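Local atomic coordinates of succinate--CoA ligase subunit alpha (Campylobacter jejuni, PDB entry 6MEL), a protein that is the alpha subunit of a succinate--CoA ligase and combines a Rossmann-type CoA-binding domain with a CoA-ligase domain. Residues Q196-I210 / I222-G236. Sequence-based numbering, arbitrary orientation. Where two conformers were deposited one is given.
Sequences QKDDETKAIVMIGEI and IKENISKPVVAFIAG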
loop_
_atom_site.group_PDB
_atom_site.type_symbol
_atom_site.label_atom_id
_atom_site.label_comp_id
_atom_site.label_asym_id
_atom_site.label_seq_id
_atom_site.Cartn_x
_atom_site.Cartn_y
_atom_site.Cartn_z
ATOM N N GLN A 196 16.688 -22.301 6.323
ATOM C CA GLN A 196 17.261 -23.506 5.756
ATOM C C GLN A 196 18.518 -23.888 6.559
ATOM O O GLN A 196 18.750 -25.047 6.794
ATOM C CB GLN A 196 17.586 -23.274 4.279
ATOM C CG GLN A 196 18.284 -24.441 3.575
ATOM C CD GLN A 196 17.377 -25.645 3.472
ATOM O OE1 GLN A 196 16.214 -25.542 3.098
ATOM N NE2 GLN A 196 17.895 -26.806 3.834
ATOM N N LYS A 197 19.287 -22.895 7.000
ATOM C CA LYS A 197 20.503 -23.107 7.821
ATOM C C LYS A 197 20.193 -23.321 9.311
ATOM O O LYS A 197 21.079 -23.627 10.026
ATOM C CB LYS A 197 21.422 -21.882 7.765
ATOM C CG LYS A 197 22.026 -21.565 6.401
ATOM C CD LYS A 197 23.122 -20.523 6.505
ATOM C CE LYS A 197 22.651 -19.124 6.184
ATOM N NZ LYS A 197 22.760 -18.876 4.724
ATOM N N ASP A 198 18.973 -23.035 9.784
ATOM C CA ASP A 198 18.611 -23.144 11.187
ATOM C C ASP A 198 18.127 -24.578 11.434
ATOM O O ASP A 198 17.043 -24.999 10.945
ATOM C CB ASP A 198 17.529 -22.113 11.561
ATOM C CG ASP A 198 16.908 -22.373 12.923
ATOM O OD1 ASP A 198 17.601 -22.999 13.708
ATOM O OD2 ASP A 198 15.736 -21.958 13.177
ATOM N N ASP A 199 18.915 -25.338 12.202
ATOM C CA ASP A 199 18.599 -26.740 12.502
ATOM C C ASP A 199 17.296 -26.877 13.299
ATOM O O ASP A 199 16.688 -27.867 13.188
ATOM C CB ASP A 199 19.728 -27.440 13.267
ATOM C CG ASP A 199 20.946 -27.737 12.418
ATOM O OD1 ASP A 199 20.866 -27.567 11.185
ATOM O OD2 ASP A 199 21.981 -28.115 13.005
ATOM N N GLU A 200 16.877 -25.865 14.072
ATOM C CA GLU A 200 15.637 -25.954 14.848
ATOM C C GLU A 200 14.415 -25.793 13.935
ATOM O O GLU A 200 13.315 -26.048 14.372
ATOM C CB GLU A 200 15.578 -24.894 15.960
ATOM C CG GLU A 200 16.842 -24.819 16.833
ATOM C CD GLU A 200 17.244 -26.184 17.370
ATOM O OE1 GLU A 200 16.382 -26.792 18.024
ATOM O OE2 GLU A 200 18.371 -26.683 17.055
ATOM N N THR A 201 14.585 -25.310 12.696
ATOM C CA THR A 201 13.413 -25.108 11.865
ATOM C C THR A 201 13.263 -26.302 10.908
ATOM O O THR A 201 14.219 -26.654 10.215
ATOM C CB THR A 201 13.483 -23.754 11.146
ATOM O OG1 THR A 201 13.460 -22.675 12.093
ATOM C CG2 THR A 201 12.344 -23.602 10.164
ATOM N N LYS A 202 12.077 -26.909 10.852
ATOM C CA LYS A 202 11.856 -28.046 9.915
ATOM C C LYS A 202 10.914 -27.693 8.767
ATOM O O LYS A 202 10.827 -28.417 7.800
ATOM C CB LYS A 202 11.308 -29.231 10.693
ATOM C CG LYS A 202 12.320 -29.712 11.706
ATOM C CD LYS A 202 11.904 -30.944 12.409
ATOM C CE LYS A 202 13.109 -31.667 12.996
ATOM N NZ LYS A 202 12.769 -32.234 14.322
ATOM N N ALA A 203 10.187 -26.586 8.884
ATOM C CA ALA A 203 9.256 -26.200 7.838
ATOM C C ALA A 203 9.037 -24.697 7.945
ATOM O O ALA A 203 9.236 -24.133 9.005
ATOM C CB ALA A 203 7.971 -26.958 8.007
ATOM N N ILE A 204 8.677 -24.072 6.832
ATOM C CA ILE A 204 8.444 -22.644 6.811
ATOM C C ILE A 204 7.065 -22.349 6.227
ATOM O O ILE A 204 6.701 -22.907 5.173
ATOM C CB ILE A 204 9.529 -21.919 6.003
ATOM C CG1 ILE A 204 10.937 -22.243 6.509
ATOM C CG2 ILE A 204 9.279 -20.432 6.056
ATOM C CD1 ILE A 204 11.695 -23.149 5.614
ATOM N N VAL A 205 6.331 -21.471 6.906
ATOM C CA VAL A 205 5.106 -20.870 6.375
ATOM C C VAL A 205 5.458 -19.477 5.835
ATOM O O VAL A 205 5.969 -18.638 6.577
ATOM C CB VAL A 205 4.025 -20.783 7.458
ATOM C CG1 VAL A 205 2.769 -20.069 6.954
ATOM C CG2 VAL A 205 3.675 -22.163 8.016
ATOM N N MET A 206 5.117 -19.217 4.573
ATOM C CA MET A 206 5.240 -17.906 3.978
ATOM C C MET A 206 3.829 -17.367 3.713
ATOM O O MET A 206 2.970 -18.053 3.152
ATOM C CB MET A 206 6.128 -17.888 2.715
ATOM C CG MET A 206 5.644 -18.756 1.588
ATOM S SD MET A 206 6.748 -18.632 0.159
ATOM C CE MET A 206 6.205 -17.119 -0.621
ATOM N N ILE A 207 3.584 -16.149 4.207
ATOM C CA ILE A 207 2.295 -15.460 4.062
ATOM C C ILE A 207 2.546 -14.212 3.217
ATOM O O ILE A 207 3.343 -13.362 3.612
ATOM C CB ILE A 207 1.662 -15.051 5.405
ATOM C CG1 ILE A 207 1.625 -16.176 6.442
ATOM C CG2 ILE A 207 0.281 -14.469 5.162
ATOM C CD1 ILE A 207 0.615 -17.247 6.132
ATOM N N GLY A 208 1.869 -14.135 2.063
ATOM C CA GLY A 208 2.036 -13.025 1.179
ATOM C C GLY A 208 0.723 -12.352 0.914
ATOM O O GLY A 208 -0.292 -12.694 1.543
ATOM N N GLU A 209 0.765 -11.403 -0.019
ATOM C CA GLU A 209 -0.409 -10.732 -0.492
ATOM C C GLU A 209 -0.153 -10.122 -1.871
ATOM O O GLU A 209 0.966 -10.138 -2.374
ATOM C CB GLU A 209 -0.909 -9.713 0.533
ATOM C CG GLU A 209 0.041 -8.597 0.863
ATOM C CD GLU A 209 -0.303 -7.803 2.127
ATOM O OE1 GLU A 209 -0.637 -8.423 3.141
ATOM O OE2 GLU A 209 -0.211 -6.545 2.081
ATOM N N ILE A 210 -1.234 -9.623 -2.466
ATOM C CA ILE A 210 -1.222 -8.920 -3.724
ATOM C C ILE A 210 -0.169 -7.814 -3.693
ATOM O O ILE A 210 0.102 -7.208 -2.651
ATOM C CB ILE A 210 -2.602 -8.339 -4.038
ATOM C CG1 ILE A 210 -3.134 -7.488 -2.888
ATOM C CG2 ILE A 210 -3.582 -9.435 -4.411
ATOM C CD1 ILE A 210 -4.225 -6.512 -3.355
ATOM N N ILE A 222 12.964 -21.117 -4.213
ATOM C CA ILE A 222 12.692 -22.235 -3.292
ATOM C C ILE A 222 13.099 -23.570 -3.959
ATOM O O ILE A 222 13.851 -24.380 -3.392
ATOM C CB ILE A 222 11.227 -22.209 -2.813
ATOM C CG1 ILE A 222 11.014 -21.091 -1.786
ATOM C CG2 ILE A 222 10.808 -23.557 -2.234
ATOM C CD1 ILE A 222 9.592 -20.611 -1.710
ATOM N N LYS A 223 12.615 -23.789 -5.180
ATOM C CA LYS A 223 12.915 -25.012 -5.899
ATOM C C LYS A 223 14.428 -25.252 -5.943
ATOM O O LYS A 223 14.867 -26.321 -5.684
ATOM C CB LYS A 223 12.371 -24.920 -7.325
ATOM C CG LYS A 223 12.595 -26.172 -8.171
ATOM C CD LYS A 223 11.849 -27.353 -7.620
ATOM C CE LYS A 223 11.786 -28.477 -8.632
ATOM N NZ LYS A 223 11.778 -29.790 -7.953
ATOM N N GLU A 224 15.199 -24.211 -6.250
ATOM C CA GLU A 224 16.615 -24.316 -6.469
ATOM C C GLU A 224 17.414 -24.312 -5.161
ATOM O O GLU A 224 18.521 -24.789 -5.164
ATOM C CB GLU A 224 17.085 -23.213 -7.420
ATOM C CG GLU A 224 16.785 -23.560 -8.870
ATOM C CD GLU A 224 16.853 -22.428 -9.887
ATOM O OE1 GLU A 224 17.415 -21.368 -9.563
ATOM O OE2 GLU A 224 16.329 -22.609 -11.012
ATOM N N ASN A 225 16.896 -23.780 -4.050
ATOM C CA ASN A 225 17.803 -23.539 -2.914
ATOM C C ASN A 225 17.281 -24.068 -1.579
ATOM O O ASN A 225 18.047 -24.141 -0.650
ATOM C CB ASN A 225 18.114 -22.055 -2.746
ATOM C CG ASN A 225 18.806 -21.492 -3.960
ATOM O OD1 ASN A 225 20.013 -21.603 -4.074
ATOM N ND2 ASN A 225 18.056 -20.948 -4.895
ATOM N N ILE A 226 15.978 -24.316 -1.448
ATOM C CA ILE A 226 15.384 -24.565 -0.146
ATOM C C ILE A 226 14.798 -25.977 -0.170
ATOM O O ILE A 226 13.791 -26.216 -0.833
ATOM C CB ILE A 226 14.299 -23.507 0.158
ATOM C CG1 ILE A 226 14.832 -22.080 0.005
ATOM C CG2 ILE A 226 13.690 -23.718 1.530
ATOM C CD1 ILE A 226 15.824 -21.680 1.072
ATOM N N SER A 227 15.360 -26.887 0.624
ATOM C CA SER A 227 14.858 -28.265 0.621
ATOM C C SER A 227 13.860 -28.506 1.766
ATOM O O SER A 227 13.111 -29.469 1.750
ATOM C CB SER A 227 16.031 -29.230 0.667
ATOM O OG SER A 227 16.721 -29.060 1.886
ATOM N N LYS A 228 13.848 -27.645 2.786
ATOM C CA LYS A 228 12.798 -27.724 3.801
ATOM C C LYS A 228 11.454 -27.394 3.168
ATOM O O LYS A 228 11.366 -26.569 2.253
ATOM C CB LYS A 228 13.094 -26.802 4.988
ATOM C CG LYS A 228 14.374 -27.210 5.701
ATOM C CD LYS A 228 14.707 -26.471 6.965
ATOM C CE LYS A 228 16.045 -26.940 7.528
ATOM N NZ LYS A 228 16.522 -26.028 8.605
ATOM N N PRO A 229 10.374 -28.088 3.591
ATOM C CA PRO A 229 9.038 -27.824 3.070
ATOM C C PRO A 229 8.559 -26.399 3.375
ATOM O O PRO A 229 8.790 -25.887 4.481
ATOM C CB PRO A 229 8.098 -28.806 3.783
ATOM C CG PRO A 229 9.001 -29.742 4.550
ATOM C CD PRO A 229 10.396 -29.167 4.577
ATOM N N VAL A 230 7.840 -25.830 2.407
ATOM C CA VAL A 230 7.298 -24.514 2.470
ATOM C C VAL A 230 5.791 -24.564 2.214
ATOM O O VAL A 230 5.342 -25.161 1.206
ATOM C CB VAL A 230 7.974 -23.592 1.454
ATOM C CG1 VAL A 230 7.323 -22.221 1.477
ATOM C CG2 VAL A 230 9.466 -23.500 1.718
ATOM N N VAL A 231 5.032 -23.925 3.117
ATOM C CA VAL A 231 3.620 -23.719 2.992
ATOM C C VAL A 231 3.427 -22.243 2.671
ATOM O O VAL A 231 4.017 -21.414 3.358
ATOM C CB VAL A 231 2.894 -24.084 4.291
ATOM C CG1 VAL A 231 1.425 -23.654 4.282
ATOM C CG2 VAL A 231 2.997 -25.566 4.601
ATOM N N ALA A 232 2.548 -21.931 1.712
ATOM C CA ALA A 232 2.251 -20.547 1.320
ATOM C C ALA A 232 0.757 -20.292 1.349
ATOM O O ALA A 232 -0.060 -21.129 0.926
ATOM C CB ALA A 232 2.802 -20.197 -0.030
ATOM N N PHE A 233 0.414 -19.116 1.890
ATOM C CA PHE A 233 -0.904 -18.539 1.737
ATOM C C PHE A 233 -0.705 -17.112 1.207
ATOM O O PHE A 233 0.038 -16.349 1.801
ATOM C CB PHE A 233 -1.712 -18.506 3.044
ATOM C CG PHE A 233 -3.029 -17.770 2.879
ATOM C CD1 PHE A 233 -4.098 -18.363 2.220
ATOM C CD2 PHE A 233 -3.165 -16.448 3.240
ATOM C CE1 PHE A 233 -5.279 -17.673 1.991
ATOM C CE2 PHE A 233 -4.338 -15.750 2.997
ATOM C CZ PHE A 233 -5.390 -16.361 2.363
ATOM N N ILE A 234 -1.388 -16.779 0.115
ATOM C CA ILE A 234 -1.292 -15.509 -0.535
ATOM C C ILE A 234 -2.660 -14.854 -0.425
ATOM O O ILE A 234 -3.566 -15.271 -1.082
ATOM C CB ILE A 234 -0.874 -15.616 -2.022
ATOM C CG1 ILE A 234 0.388 -16.459 -2.228
ATOM C CG2 ILE A 234 -0.699 -14.211 -2.610
ATOM C CD1 ILE A 234 1.611 -15.988 -1.431
ATOM N N ALA A 235 -2.763 -13.787 0.373
ATOM C CA ALA A 235 -4.048 -13.097 0.560
ATOM C C ALA A 235 -4.393 -12.223 -0.652
ATOM O O ALA A 235 -3.520 -11.630 -1.279
ATOM C CB ALA A 235 -3.933 -12.248 1.789
ATOM N N GLY A 236 -5.686 -12.088 -0.942
ATOM C CA GLY A 236 -6.152 -11.123 -1.955
ATOM C C GLY A 236 -6.679 -11.746 -3.245
ATOM O O GLY A 236 -6.830 -11.042 -4.219
HETATM O O HOH W 1 19.207 -26.878 8.957
#
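Lys228 runs its side chain out straight past Gln196 and pushes its ammonium group into the end of helix 188-197 and the turn that follows. Lys228 NZ donates to Gln196 O, from above that carbonyl's plane, and, at 2.9 Å, to Thr201 O, only slightly tilted from its plane; Phe195 O is a further acceptor, and a water bridges NZ to Asp199 OD1. Four acceptors thus surround three N-H groups, and at least one hydrogen must be shared. With CG trans to the backbone N (chi1 176°) and a bend at chi2, the Gln196 amide is brought against the 226-228 loop, where Gln196 OE1 takes two backbone donors: Lys228 N, in the carbonyl plane on a lone pair, at 3.2 Å and nearly straight (175°), and Ser227 N, from above that plane and clearly bent, at 2.9 Å. Beyond this clasp the two segments pair as neighbouring parallel strands of a beta-alpha-beta unit, 203-209 and 230-235 joined through helix 214-225, with Ile204 N to Pro229 O (3.0 Å) starting the regular bonding. With CG between backbone N and carbonyl carbon (chi1 61°), Met206 rests CG on Ala232 CB, 3.6 Å away, and places SD 3.9 Å from both Val230 CG1 and Ile222 CD1 of the connecting helix. On the reverse face Val231 packs against Glu283 and Ile287 of helix 280-288.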